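Local coordinates for protein stress response kinase A (PDB 1ZYL) that phosphorylates itself and other proteins on serine and threonine with ATP and magnesium, probably countering stress from reactive oxygen species in Escherichia coli, at residues A[145-149]-A[150-154]; A[208-211]-A[212-216]; A[309-312]-A[313-317]. All blocks are in the same frame, centred on the assembly; numbering follows the deposited sequence.

Interaction 1: residues A[145-149]-A[150-154]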
loop_
_atom_site.group_PDB
_atom_site.type_symbol
_atom_site.label_atom_id
_atom_site.label_comp_id
_atom_site.label_asym_id
_atom_site.label_seq_id
_atom_site.Cartn_x
_atom_site.Cartn_y
_atom_site.Cartn_z
ATOM N N PRO A 145 -7.296 -8.277 4.821
ATOM C CA PRO A 145 -7.823 -8.661 3.510
ATOM C C PRO A 145 -6.856 -9.508 2.706
ATOM O O PRO A 145 -5.640 -9.482 2.921
ATOM C CB PRO A 145 -8.064 -7.319 2.817
ATOM C CG PRO A 145 -8.287 -6.384 3.932
ATOM C CD PRO A 145 -7.268 -6.814 4.967
ATOM N N THR A 146 -7.398 -10.275 1.779
ATOM C CA THR A 146 -6.549 -11.060 0.908
ATOM C C THR A 146 -6.955 -10.567 -0.481
ATOM O O THR A 146 -8.055 -10.856 -0.949
ATOM C CB THR A 146 -6.779 -12.570 1.102
ATOM O OG1 THR A 146 -6.656 -13.243 -0.150
ATOM C CG2 THR A 146 -8.133 -12.825 1.702
ATOM N N ILE A 147 -6.068 -9.775 -1.093
ATOM C CA ILE A 147 -6.282 -9.170 -2.401
ATOM C C ILE A 147 -7.190 -9.999 -3.301
ATOM O O ILE A 147 -7.007 -11.209 -3.470
ATOM C CB ILE A 147 -4.919 -8.890 -3.107
ATOM C CG1 ILE A 147 -4.203 -7.739 -2.401
ATOM C CG2 ILE A 147 -5.118 -8.535 -4.581
ATOM C CD1 ILE A 147 -2.897 -7.326 -3.063
ATOM N N GLY A 148 -8.184 -9.333 -3.869
ATOM C CA GLY A 148 -9.124 -9.998 -4.735
ATOM C C GLY A 148 -10.043 -8.949 -5.314
ATOM O O GLY A 148 -9.984 -7.780 -4.926
ATOM N N LEU A 149 -10.908 -9.365 -6.231
ATOM C CA LEU A 149 -11.832 -8.460 -6.907
ATOM C C LEU A 149 -12.883 -7.769 -6.032
ATOM O O LEU A 149 -13.300 -6.651 -6.333
ATOM C CB LEU A 149 -12.530 -9.215 -8.039
ATOM C CG LEU A 149 -11.609 -10.001 -8.964
ATOM C CD1 LEU A 149 -12.403 -10.441 -10.176
ATOM C CD2 LEU A 149 -10.413 -9.145 -9.379
ATOM N N ASN A 150 -13.311 -8.425 -4.956
ATOM C CA ASN A 150 -14.328 -7.844 -4.085
ATOM C C ASN A 150 -13.971 -6.466 -3.561
ATOM O O ASN A 150 -14.667 -5.493 -3.832
ATOM C CB ASN A 150 -14.613 -8.757 -2.896
ATOM C CG ASN A 150 -15.492 -8.090 -1.852
ATOM O OD1 ASN A 150 -15.140 -8.037 -0.670
ATOM N ND2 ASN A 150 -16.638 -7.578 -2.281
ATOM N N GLU A 151 -12.885 -6.407 -2.800
ATOM C CA GLU A 151 -12.401 -5.168 -2.196
ATOM C C GLU A 151 -11.849 -4.174 -3.201
ATOM O O GLU A 151 -11.999 -2.961 -3.044
ATOM C CB GLU A 151 -11.300 -5.481 -1.180
ATOM C CG GLU A 151 -10.751 -4.263 -0.475
ATOM C CD GLU A 151 -9.579 -4.599 0.406
ATOM O OE1 GLU A 151 -9.261 -3.812 1.328
ATOM O OE2 GLU A 151 -8.966 -5.657 0.164
ATOM N N TYR A 152 -11.197 -4.693 -4.232
ATOM C CA TYR A 152 -10.595 -3.834 -5.228
ATOM C C TYR A 152 -11.493 -3.351 -6.350
ATOM O O TYR A 152 -11.312 -2.238 -6.826
ATOM C CB TYR A 152 -9.345 -4.511 -5.798
ATOM C CG TYR A 152 -8.146 -4.332 -4.901
ATOM C CD1 TYR A 152 -7.984 -5.099 -3.751
ATOM C CD2 TYR A 152 -7.203 -3.339 -5.171
ATOM C CE1 TYR A 152 -6.908 -4.880 -2.889
ATOM C CE2 TYR A 152 -6.130 -3.112 -4.325
ATOM C CZ TYR A 152 -5.983 -3.883 -3.186
ATOM O OH TYR A 152 -4.896 -3.664 -2.369
ATOM N N LEU A 153 -12.466 -4.161 -6.758
ATOM C CA LEU A 153 -13.359 -3.771 -7.853
ATOM C C LEU A 153 -14.847 -3.573 -7.538
ATOM O O LEU A 153 -15.379 -2.470 -7.686
ATOM C CB LEU A 153 -13.252 -4.777 -9.001
ATOM C CG LEU A 153 -11.882 -4.993 -9.629
ATOM C CD1 LEU A 153 -12.005 -5.955 -10.787
ATOM C CD2 LEU A 153 -11.334 -3.674 -10.098
ATOM N N ILE A 154 -15.523 -4.636 -7.116
ATOM C CA ILE A 154 -16.948 -4.541 -6.854
ATOM C C ILE A 154 -17.374 -3.540 -5.785
ATOM O O ILE A 154 -18.377 -2.852 -5.965
ATOM C CB ILE A 154 -17.553 -5.929 -6.547
ATOM C CG1 ILE A 154 -16.943 -6.505 -5.274
ATOM C CG2 ILE A 154 -17.297 -6.870 -7.718
ATOM C CD1 ILE A 154 -17.524 -7.853 -4.880
#

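Interaction 2: residues A[208-211]-A[212-216]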
loop_
_atom_site.group_PDB
_atom_site.type_symbol
_atom_site.label_atom_id
_atom_site.label_comp_id
_atom_site.label_asym_id
_atom_site.label_seq_id
_atom_site.Cartn_x
_atom_site.Cartn_y
_atom_site.Cartn_z
ATOM N N LEU A 208 13.222 3.071 1.969
ATOM C CA LEU A 208 14.306 3.992 2.306
ATOM C C LEU A 208 15.662 3.318 2.156
ATOM O O LEU A 208 15.759 2.090 2.169
ATOM C CB LEU A 208 14.161 4.463 3.747
ATOM C CG LEU A 208 12.978 5.368 4.038
ATOM C CD1 LEU A 208 12.711 5.363 5.523
ATOM C CD2 LEU A 208 13.272 6.767 3.530
ATOM N N TRP A 209 16.715 4.117 2.049
ATOM C CA TRP A 209 18.041 3.549 1.886
ATOM C C TRP A 209 19.148 4.236 2.673
ATOM O O TRP A 209 19.466 5.404 2.454
ATOM C CB TRP A 209 18.402 3.521 0.396
ATOM C CG TRP A 209 19.759 2.966 0.095
ATOM C CD1 TRP A 209 20.960 3.573 0.309
ATOM C CD2 TRP A 209 20.054 1.679 -0.455
ATOM N NE1 TRP A 209 21.984 2.747 -0.070
ATOM C CE2 TRP A 209 21.459 1.577 -0.544
ATOM C CE3 TRP A 209 19.267 0.600 -0.884
ATOM C CZ2 TRP A 209 22.097 0.440 -1.042
ATOM C CZ3 TRP A 209 19.900 -0.529 -1.380
ATOM C CH2 TRP A 209 21.303 -0.600 -1.455
ATOM N N ARG A 210 19.720 3.485 3.605
ATOM C CA ARG A 210 20.836 3.941 4.421
ATOM C C ARG A 210 21.726 2.705 4.368
ATOM O O ARG A 210 21.656 1.836 5.243
ATOM C CB ARG A 210 20.400 4.217 5.858
ATOM C CG ARG A 210 21.212 5.319 6.539
ATOM C CD ARG A 210 21.368 5.114 8.050
ATOM N NE ARG A 210 20.110 4.863 8.750
ATOM C CZ ARG A 210 19.503 3.680 8.813
ATOM N NH1 ARG A 210 18.361 3.554 9.475
ATOM N NH2 ARG A 210 20.036 2.619 8.220
ATOM N N ASP A 211 22.542 2.629 3.316
ATOM C CA ASP A 211 23.411 1.482 3.080
ATOM C C ASP A 211 22.623 0.196 3.326
ATOM O O ASP A 211 22.868 -0.563 4.272
ATOM C CB ASP A 211 24.669 1.573 3.942
ATOM C CG ASP A 211 25.686 2.543 3.365
ATOM O OD1 ASP A 211 26.227 2.255 2.277
ATOM O OD2 ASP A 211 25.935 3.597 3.984
ATOM N N GLY A 212 21.659 -0.011 2.431
ATOM C CA GLY A 212 20.772 -1.156 2.478
ATOM C C GLY A 212 19.338 -0.671 2.357
ATOM O O GLY A 212 19.038 0.466 2.726
ATOM N N PRO A 213 18.432 -1.490 1.807
ATOM C CA PRO A 213 17.046 -1.033 1.695
ATOM C C PRO A 213 16.379 -1.209 3.040
ATOM O O PRO A 213 16.806 -2.032 3.848
ATOM C CB PRO A 213 16.444 -1.977 0.656
ATOM C CG PRO A 213 17.620 -2.435 -0.131
ATOM C CD PRO A 213 18.661 -2.652 0.939
ATOM N N MET A 214 15.339 -0.428 3.281
ATOM C CA MET A 214 14.588 -0.524 4.521
ATOM C C MET A 214 13.144 -0.276 4.157
ATOM O O MET A 214 12.796 0.826 3.736
ATOM C CB MET A 214 15.044 0.529 5.525
ATOM C CG MET A 214 16.486 0.400 5.943
ATOM S SD MET A 214 16.914 1.715 7.071
ATOM C CE MET A 214 16.776 3.140 5.983
ATOM N N PHE A 215 12.309 -1.296 4.298
ATOM C CA PHE A 215 10.906 -1.146 3.969
ATOM C C PHE A 215 10.135 -0.527 5.119
ATOM O O PHE A 215 10.304 -0.903 6.283
ATOM C CB PHE A 215 10.314 -2.498 3.574
ATOM C CG PHE A 215 11.043 -3.141 2.446
ATOM C CD1 PHE A 215 12.178 -3.902 2.684
ATOM C CD2 PHE A 215 10.667 -2.890 1.134
ATOM C CE1 PHE A 215 12.934 -4.394 1.630
ATOM C CE2 PHE A 215 11.417 -3.376 0.072
ATOM C CZ PHE A 215 12.550 -4.127 0.320
ATOM N N VAL A 216 9.300 0.448 4.791
ATOM C CA VAL A 216 8.509 1.110 5.807
ATOM C C VAL A 216 7.043 1.067 5.440
ATOM O O VAL A 216 6.685 1.022 4.257
ATOM C CB VAL A 216 8.928 2.594 5.981
ATOM C CG1 VAL A 216 10.319 2.670 6.557
ATOM C CG2 VAL A 216 8.880 3.319 4.646
#

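Interaction 3: residues A[309-312]-A[313-317]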
loop_
_atom_site.group_PDB
_atom_site.type_symbol
_atom_site.label_atom_id
_atom_site.label_comp_id
_atom_site.label_asym_id
_atom_site.label_seq_id
_atom_site.Cartn_x
_atom_site.Cartn_y
_atom_site.Cartn_z
ATOM N N THR A 309 -8.677 7.001 -18.856
ATOM C CA THR A 309 -7.646 6.110 -18.345
ATOM C C THR A 309 -8.210 4.703 -18.197
ATOM O O THR A 309 -7.551 3.723 -18.529
ATOM C CB THR A 309 -7.109 6.560 -16.977
ATOM O OG1 THR A 309 -6.196 7.655 -17.143
ATOM C CG2 THR A 309 -6.397 5.386 -16.284
ATOM N N PHE A 310 -9.429 4.595 -17.691
ATOM C CA PHE A 310 -10.015 3.282 -17.541
ATOM C C PHE A 310 -10.155 2.651 -18.926
ATOM O O PHE A 310 -9.641 1.563 -19.169
ATOM C CB PHE A 310 -11.372 3.376 -16.823
ATOM C CG PHE A 310 -11.262 3.675 -15.343
ATOM C CD1 PHE A 310 -12.397 3.708 -14.545
ATOM C CD2 PHE A 310 -10.019 3.894 -14.742
ATOM C CE1 PHE A 310 -12.299 3.951 -13.166
ATOM C CE2 PHE A 310 -9.908 4.139 -13.363
ATOM C CZ PHE A 310 -11.050 4.165 -12.578
ATOM N N ILE A 311 -10.830 3.339 -19.841
ATOM C CA ILE A 311 -10.999 2.818 -21.193
ATOM C C ILE A 311 -9.669 2.356 -21.788
ATOM O O ILE A 311 -9.607 1.345 -22.495
ATOM C CB ILE A 311 -11.628 3.882 -22.128
ATOM C CG1 ILE A 311 -13.114 4.037 -21.792
ATOM C CG2 ILE A 311 -11.432 3.487 -23.601
ATOM C CD1 ILE A 311 -13.876 4.922 -22.733
ATOM N N GLU A 312 -8.601 3.094 -21.503
ATOM C CA GLU A 312 -7.288 2.735 -22.021
ATOM C C GLU A 312 -6.747 1.445 -21.395
ATOM O O GLU A 312 -6.116 0.633 -22.077
ATOM C CB GLU A 312 -6.303 3.877 -21.789
ATOM C CG GLU A 312 -5.736 4.439 -23.074
ATOM C CD GLU A 312 -5.339 3.341 -24.049
ATOM O OE1 GLU A 312 -4.563 2.440 -23.652
ATOM O OE2 GLU A 312 -5.809 3.381 -25.210
ATOM N N GLN A 313 -7.008 1.256 -20.103
ATOM C CA GLN A 313 -6.549 0.065 -19.390
ATOM C C GLN A 313 -7.168 -1.210 -19.925
ATOM O O GLN A 313 -6.503 -2.239 -19.980
ATOM C CB GLN A 313 -6.843 0.176 -17.886
ATOM C CG GLN A 313 -5.648 0.612 -17.058
ATOM C CD GLN A 313 -4.508 -0.387 -17.116
ATOM O OE1 GLN A 313 -4.658 -1.526 -16.695
ATOM N NE2 GLN A 313 -3.363 0.039 -17.636
ATOM N N ALA A 314 -8.437 -1.151 -20.310
ATOM C CA ALA A 314 -9.099 -2.340 -20.841
ATOM C C ALA A 314 -8.442 -2.770 -22.159
ATOM O O ALA A 314 -8.395 -3.959 -22.479
ATOM C CB ALA A 314 -10.587 -2.077 -21.043
ATOM N N LYS A 315 -7.922 -1.806 -22.912
ATOM C CA LYS A 315 -7.264 -2.118 -24.171
ATOM C C LYS A 315 -5.919 -2.802 -23.928
ATOM O O LYS A 315 -5.466 -3.619 -24.731
ATOM C CB LYS A 315 -7.081 -0.844 -24.994
ATOM C CG LYS A 315 -8.403 -0.257 -25.462
ATOM C CD LYS A 315 -8.227 1.033 -26.237
ATOM C CE LYS A 315 -9.580 1.607 -26.639
ATOM N NZ LYS A 315 -9.452 2.988 -27.191
ATOM N N VAL A 316 -5.290 -2.469 -22.809
ATOM C CA VAL A 316 -4.012 -3.059 -22.446
ATOM C C VAL A 316 -4.236 -4.511 -22.047
ATOM O O VAL A 316 -3.354 -5.356 -22.199
ATOM C CB VAL A 316 -3.387 -2.303 -21.265
ATOM C CG1 VAL A 316 -2.102 -2.973 -20.822
ATOM C CG2 VAL A 316 -3.128 -0.864 -21.665
ATOM N N LEU A 317 -5.433 -4.788 -21.542
ATOM C CA LEU A 317 -5.810 -6.124 -21.098
ATOM C C LEU A 317 -6.289 -7.011 -22.247
ATOM O O LEU A 317 -6.549 -8.197 -22.054
ATOM C CB LEU A 317 -6.901 -6.019 -20.021
ATOM C CG LEU A 317 -6.471 -5.380 -18.696
ATOM C CD1 LEU A 317 -7.645 -4.701 -18.021
ATOM C CD2 LEU A 317 -5.867 -6.432 -17.799
#

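Interaction 1: residues A[145-149]-A[150-154]
E151 reaches back from the first turn of helix 149-161 to P145, in the loop that leads into it. Its CG is anti to the backbone N (chi1 -179°) and the chain beyond is extended, which carries the carboxylate obliquely across the proline ring until OE2 lies 3.3 Å from P145 CB. The carboxylate thus touches P145 through OE2 and is paired with R222 through OE1, in a salt bridge. Cut back to alanine, this position would probably leave R222 without this carboxylate and P145 without its contact to the helix. Y152 follows, its amide N making a weak bond of 3.4 Å to the carbonyl O of G148, the N-cap residue. That same oxygen lies near the plane of the phenol ring, at its edge, 3.5 Å from Y152 CD1. Farther out, Y152 CE1 meets I147 CG1 at 4.0 Å, the two side chains approaching obliquely. The L153 amide bonds to L149 O at 2.7 Å, while L153 CD1 touches L149 CD2 at 3.8 Å; the two leucine chains run alongside each other in the same direction. At I154 the amide N also donates to L149 O, at 3.1 Å, in a wider pi-type turn. The two donors grip this carbonyl from opposite faces of its plane. The Y152 side chain is about 8 Å from that of D201, the probable proton acceptor, which places this helix start near the presumed active site. L149 and L153 pack on helices 171-188 and 266-283, through T186 and I182 on the first and M272 and V275 on the second, where the ring of Y152 also meets that of Y276, and a backbone hydrogen bond between P145 and N223 ties the loop to strand 223-224.

Interaction 2: residues A[208-211]-A[212-216]
The beta hairpin of strands 207-209 and 213-215, in which L208 pairs with M214 and W209 with P213, follows the presumed catalytic D201 and leads to D217, a probable magnesium ligand. L208 and M214 form the antiparallel hydrogen-bonded pair: L208 N reaches M214 O at 2.9 Å and almost straight (177°), and M214 N returns to L208 O at 2.8 Å. R210 N closes the turn on G212 O at 3.2 Å. The six-membered ring of W209 lies flat beneath G212, whose CA sits 3.8 Å above its centroid, 3° off the normal, in a CH-pi contact. The indole gets there with CG anti to the backbone N (chi1 179°), and P213 lies alongside it, CG and CD against CZ3. On the other face of the hairpin M214, bent at its last torsion, lays CE 3.6 Å above the R210 guanidinium plane, near the rim, and the same methyl touches L208 CB. L208 CD1 meets V216 CG1 at 3.7 Å, roughly at right angles. R210 NH1 is hydrogen-bonded to V109 O, and W209 and P213 face helix 119-136. Chemically, the turn depends on a residue without a side chain: at G212's backbone angles a CB would collide with D211 O, and the thioether and methyl of M214 probably give the cation of R210 an apolar, polarisable neighbour.

Interaction 3: residues A[309-312]-A[313-317]
I311 and K315 lie four residues apart in the last turns of helix 300-316, their side chains side by side on its exposed flank. The backbone bonds of the alpha-helix set this spacing. Q313 N donates to T309 O at 3.0 Å, and A314 N reaches F310 O at 3.2 Å. V316 N bonds to E312 O at 3.3 Å, and the same oxygen takes a weak bond from K315 N. The bond from Q313 N to F310 O is also weak, its angle being only 119°. Van der Waals contacts, of side chains with each other and with backbone carbonyl oxygens, run up the outer face. K315 is extended beyond CG and lets CE come 4.0 Å from I311 CG2, while its CG rests 3.6 Å from I311 O. V316 CG2 sits 3.4 Å from E312 O and lies near E312 OE1, the two side chains crossing at about a right angle. F310, buried, meets T178 of helix 171-188, and I311 also touches A177 of that helix; Q313 packs on L181 there as well as on E267 and R270 of helix 266-283. V316 also touches E267. This contact therefore joins the C-terminal helix to two others, away from the presumed catalytic residues. Charge contributes only loosely. The glutamate chain, bent at chi2 (-44°), brings its carboxylate forward beside K315: E312 OE2 lies 3.5 Å from the methylene K315 CD but 4.2 Å from K315 NZ, too far for a salt bridge.

Following the chain from the N terminus, interaction 1 starts helix 149-161, interaction 2 turns a hairpin at 208-216, and interaction 3 lies in the C-terminal part of helix 300-316. All are local, in series, and none nests in or crosses another; interaction 2 alone reverses the chain between paired strands. Interactions 1 and 3 are the nearer pair, their centres about 19 Å apart, and they share neighbours: side chains of both pack on helices 171-188 and 266-283. Interaction 2 lies on the other side of the chain's centre from interaction 1, with its hairpin on helix 119-136, its centre about 34 Å from that of interaction 3.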